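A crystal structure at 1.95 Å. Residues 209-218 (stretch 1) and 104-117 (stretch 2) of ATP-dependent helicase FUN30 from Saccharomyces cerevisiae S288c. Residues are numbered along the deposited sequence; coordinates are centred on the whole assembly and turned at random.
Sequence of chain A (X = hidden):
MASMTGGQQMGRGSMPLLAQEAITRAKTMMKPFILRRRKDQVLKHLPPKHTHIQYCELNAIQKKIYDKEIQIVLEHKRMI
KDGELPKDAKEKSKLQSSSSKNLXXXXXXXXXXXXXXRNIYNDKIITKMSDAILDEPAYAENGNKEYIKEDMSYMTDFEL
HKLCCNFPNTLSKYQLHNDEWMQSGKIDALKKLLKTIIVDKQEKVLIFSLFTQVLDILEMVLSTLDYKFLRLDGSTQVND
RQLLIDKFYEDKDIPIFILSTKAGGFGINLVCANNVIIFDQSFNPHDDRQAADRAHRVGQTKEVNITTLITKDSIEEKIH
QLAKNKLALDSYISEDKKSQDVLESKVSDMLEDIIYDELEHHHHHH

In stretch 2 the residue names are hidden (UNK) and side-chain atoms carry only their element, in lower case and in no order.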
# COMPACT_ATOMS: atom_id res chain seq x y z
N SER A 209 5.94 -4.36 1.31
CA SER A 209 4.54 -3.97 1.45
C SER A 209 3.63 -5.13 1.06
O SER A 209 3.95 -5.92 0.16
CB SER A 209 4.17 -2.75 0.58
OG SER A 209 2.79 -2.44 0.74
N LEU A 210 2.49 -5.22 1.73
CA LEU A 210 1.47 -6.20 1.37
C LEU A 210 0.65 -5.76 0.17
O LEU A 210 -0.17 -6.55 -0.32
CB LEU A 210 0.54 -6.48 2.55
CG LEU A 210 1.05 -7.50 3.57
CD1 LEU A 210 0.17 -7.55 4.80
CD2 LEU A 210 1.15 -8.88 2.94
N PHE A 211 0.85 -4.54 -0.32
CA PHE A 211 0.03 -3.94 -1.36
C PHE A 211 0.91 -3.64 -2.56
O PHE A 211 1.83 -2.82 -2.46
CB PHE A 211 -0.64 -2.65 -0.87
CG PHE A 211 -1.63 -2.85 0.24
CD1 PHE A 211 -1.24 -2.80 1.57
CD2 PHE A 211 -2.98 -3.07 -0.05
CE1 PHE A 211 -2.17 -2.98 2.59
CE2 PHE A 211 -3.91 -3.24 0.96
CZ PHE A 211 -3.51 -3.20 2.29
N THR A 212 0.63 -4.29 -3.70
CA THR A 212 1.35 -3.93 -4.92
C THR A 212 1.05 -2.50 -5.35
O THR A 212 1.92 -1.84 -5.94
CB THR A 212 1.01 -4.90 -6.06
OG1 THR A 212 -0.41 -5.05 -6.16
CG2 THR A 212 1.65 -6.26 -5.81
N GLN A 213 -0.15 -2.00 -5.05
CA GLN A 213 -0.47 -0.60 -5.33
C GLN A 213 0.45 0.36 -4.58
O GLN A 213 0.79 1.44 -5.09
CB GLN A 213 -1.92 -0.30 -4.95
CG GLN A 213 -2.99 -0.95 -5.79
CD GLN A 213 -4.37 -0.73 -5.17
OE1 GLN A 213 -4.66 -1.23 -4.08
NE2 GLN A 213 -5.20 0.04 -5.85
N VAL A 214 0.82 0.00 -3.35
CA VAL A 214 1.80 0.81 -2.62
C VAL A 214 3.16 0.75 -3.30
O VAL A 214 3.84 1.77 -3.42
CB VAL A 214 1.86 0.36 -1.15
CG1 VAL A 214 3.12 0.92 -0.45
CG2 VAL A 214 0.58 0.80 -0.41
N LEU A 215 3.59 -0.44 -3.75
CA LEU A 215 4.86 -0.55 -4.47
C LEU A 215 4.89 0.35 -5.71
O LEU A 215 5.90 1.01 -6.00
CB LEU A 215 5.13 -2.00 -4.87
CG LEU A 215 5.36 -2.95 -3.67
CD1 LEU A 215 5.63 -4.36 -4.11
CD2 LEU A 215 6.52 -2.44 -2.80
N ASP A 216 3.78 0.39 -6.46
CA ASP A 216 3.68 1.29 -7.61
C ASP A 216 3.88 2.74 -7.19
O ASP A 216 4.58 3.51 -7.87
CB ASP A 216 2.32 1.11 -8.31
CG ASP A 216 2.08 -0.32 -8.81
OD1 ASP A 216 3.05 -1.08 -9.00
OD2 ASP A 216 0.90 -0.68 -9.04
N ILE A 217 3.25 3.15 -6.09
CA ILE A 217 3.40 4.54 -5.66
C ILE A 217 4.83 4.81 -5.24
O ILE A 217 5.39 5.88 -5.52
CB ILE A 217 2.42 4.86 -4.52
CG1 ILE A 217 0.98 4.78 -5.00
CG2 ILE A 217 2.71 6.24 -3.97
CD1 ILE A 217 -0.05 4.79 -3.86
N LEU A 218 5.44 3.85 -4.54
CA LEU A 218 6.80 4.04 -4.04
C LEU A 218 7.78 4.23 -5.18
O LEU A 218 8.80 4.90 -5.00
CB LEU A 218 7.22 2.85 -3.17
CG LEU A 218 6.66 2.78 -1.76
CD1 LEU A 218 7.12 1.51 -1.05
CD2 LEU A 218 7.06 4.02 -0.96
N UNK A 104 -12.67 -2.30 6.75
CA UNK A 104 -11.34 -2.46 7.34
C UNK A 104 -10.25 -2.28 6.28
O UNK A 104 -9.20 -1.69 6.54
c UNK A 104 -12.15 -3.93 9.26
c UNK A 104 -9.78 -4.18 8.38
c UNK A 104 -12.06 -2.77 10.18
c UNK A 104 -11.23 -3.84 8.03
N UNK A 105 -10.49 -2.79 5.07
CA UNK A 105 -9.51 -2.63 4.00
C UNK A 105 -9.33 -1.16 3.64
O UNK A 105 -8.20 -0.70 3.46
s UNK A 105 -7.40 -3.88 1.92
c UNK A 105 -9.94 -3.43 2.77
c UNK A 105 -7.68 -5.51 1.23
c UNK A 105 -9.03 -3.17 1.59
N UNK A 106 -10.44 -0.42 3.54
CA UNK A 106 -10.36 0.99 3.22
C UNK A 106 -9.64 1.78 4.32
O UNK A 106 -8.86 2.69 4.02
c UNK A 106 -11.77 1.55 3.01
N UNK A 107 -9.87 1.44 5.59
CA UNK A 107 -9.15 2.12 6.67
C UNK A 107 -7.65 1.84 6.58
O UNK A 107 -6.83 2.73 6.82
c UNK A 107 -11.14 2.06 8.40
c UNK A 107 -11.35 3.56 8.46
c UNK A 107 -9.68 1.70 8.04
c UNK A 107 -11.53 1.40 9.70
N UNK A 108 -7.29 0.59 6.27
CA UNK A 108 -5.87 0.26 6.12
C UNK A 108 -5.23 1.10 5.02
O UNK A 108 -4.16 1.68 5.21
c UNK A 108 -6.03 -3.60 6.75
n UNK A 108 -5.33 -6.09 5.66
n UNK A 108 -3.13 -5.45 5.47
n UNK A 108 -4.69 -3.99 6.36
c UNK A 108 -6.14 -2.10 7.04
c UNK A 108 -4.38 -5.18 5.84
c UNK A 108 -5.72 -1.24 5.84
N UNK A 109 -5.89 1.18 3.86
CA UNK A 109 -5.35 1.97 2.75
C UNK A 109 -5.25 3.45 3.09
O UNK A 109 -4.29 4.13 2.70
c UNK A 109 -6.07 0.37 0.93
n UNK A 109 -7.80 -1.39 -1.99
c UNK A 109 -6.76 -1.14 -0.95
c UNK A 109 -6.21 1.76 1.50
c UNK A 109 -7.10 0.13 -0.19
N UNK A 110 -6.25 3.99 3.80
CA UNK A 110 -6.19 5.40 4.15
C UNK A 110 -5.04 5.70 5.12
O UNK A 110 -4.46 6.78 5.07
c UNK A 110 -7.54 5.85 4.75
N UNK A 111 -4.68 4.74 5.97
CA UNK A 111 -3.50 4.88 6.81
C UNK A 111 -2.19 4.90 6.01
O UNK A 111 -1.15 5.28 6.56
o UNK A 111 -4.65 3.56 8.52
c UNK A 111 -3.43 3.73 7.82
N UNK A 112 -2.21 4.47 4.75
CA UNK A 112 -1.01 4.35 3.91
C UNK A 112 -0.81 5.52 2.97
O UNK A 112 0.27 6.13 2.96
c UNK A 112 -1.07 3.05 3.10
c UNK A 112 0.07 1.78 4.90
c UNK A 112 -1.14 1.81 3.97
c UNK A 112 -1.27 0.52 3.14
N UNK A 113 -1.81 5.84 2.14
CA UNK A 113 -1.62 6.82 1.09
C UNK A 113 -2.92 7.29 0.46
O UNK A 113 -3.76 6.46 0.06
c UNK A 113 0.07 7.30 -0.72
c UNK A 113 0.38 9.05 -2.02
n UNK A 113 1.56 8.68 -1.54
n UNK A 113 -0.53 8.23 -1.53
c UNK A 113 -0.70 6.25 0.00
c UNK A 113 1.39 7.58 -0.74
N UNK A 114 -3.14 8.60 0.35
CA UNK A 114 -4.35 9.11 -0.33
C UNK A 114 -4.52 8.62 -1.74
O UNK A 114 -5.66 8.48 -2.20
c UNK A 114 -2.39 9.67 1.05
c UNK A 114 -4.14 10.63 -0.32
c UNK A 114 -3.30 10.89 0.90
N UNK A 115 -3.43 8.37 -2.47
CA UNK A 115 -3.59 7.99 -3.87
C UNK A 115 -4.07 6.57 -4.05
O UNK A 115 -4.16 6.11 -5.18
c UNK A 115 -2.87 10.61 -5.14
c UNK A 115 -0.53 9.74 -5.60
c UNK A 115 -1.77 9.64 -4.70
c UNK A 115 -2.28 8.19 -4.64
N UNK A 116 -4.35 5.86 -2.96
CA UNK A 116 -5.05 4.58 -3.00
C UNK A 116 -6.56 4.76 -3.10
O UNK A 116 -7.30 3.78 -3.00
c UNK A 116 -4.71 3.75 -1.76
c UNK A 116 -2.80 2.42 -2.70
c UNK A 116 -3.03 2.76 -0.18
c UNK A 116 -3.24 3.37 -1.58
N UNK A 117 -7.00 6.00 -3.28
CA UNK A 117 -8.41 6.36 -3.35
C UNK A 117 -8.60 7.30 -4.53
O UNK A 117 -7.65 7.93 -5.00
c UNK A 117 -9.92 4.76 0.75
c UNK A 117 -8.84 6.20 -0.85
c UNK A 117 -7.58 5.24 0.96
c UNK A 117 -8.72 4.60 1.42
c UNK A 117 -7.65 6.04 -0.16
c UNK A 117 -9.98 5.56 -0.38
c UNK A 117 -8.90 7.06 -2.07
O HOH W 1 -7.00 0.68 -3.53

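Position 104 has four side-chain carbons, forked at the first, with one arm two carbons long; the fork at CB gives I104, whose side chain is out of reach of stretch 1. Position 105 is an unbranched chain of two carbons, a sulfur and a carbon, its sulfur at the edge of the F211 ring: M105, with SD 3.7 Å from F211 CE2 and 89° off the ring normal. Position 106 has one carbon, A106, out of reach. Position 107, four carbons forked at the second, is L107, also remote.

Position 108 shows three carbons, a nitrogen, then a carbon carrying two more nitrogens: a guanidinium, with F211 CZ over one face of this planar group and L210 CD1 at its edge. This is R108, and L210 CD1 is 4.0 Å from its NH2. Position 109 has four carbons in a row ending in nitrogen, the last carbon near F211 and Q213: K109, with CE 4.0 Å from F211 CE2 and 3.8 Å from Q213 OE1. Position 110, a single carbon, is A110. Position 111 has one carbon then one oxygen and no contact with stretch 1, which makes it S111; its OG donates to L107 O at 2.9 Å.

Position 112 has four carbons forked at the second and touches F211 and V214: L112, whose CD1 is 3.7 Å from F211 CE1 and 4.0 Å from V214 CG2. Position 113 carries one carbon, then a five-membered ring of three carbons and two nitrogens, an imidazole. I217 CG2 sits over its face, 3.9 Å from the centroid and 26° off the normal, a CH-pi contact; the residue is H113. Position 114 has three carbons closing a ring onto the backbone nitrogen, P114, and its CB points away. Position 115, four carbons forked at the second, has its CB 4.1 Å from I217 CD1 and is L115; its N donates to H113 ND1 at 3.1 Å, holding the imidazole from within its own stretch. Position 116 repeats that fork and touches Q213 and I217: L116, with CD2 3.6 Å from Q213 CB and 3.8 Å from I217 CD1. Position 117, one carbon then a six-carbon ring, is F117, without contact.

The contact buries 534 Å² and contains no direct hydrogen bond across the stretches. F211, with 101 Å² covered, packs among M105, R108, K109 and L112; one and then nearly two helical turns after F211, V214 and I217 carry the apolar packing on to L112, L115 and L116. Water 1 supplies the polar link: its O accepts from K109 NZ at 2.7 Å and Q213 NE2 at 3.0 Å and donates to L116 O at 3.2 Å.

Stretch 2, residues 104-117: IMALRKASLHPLLF
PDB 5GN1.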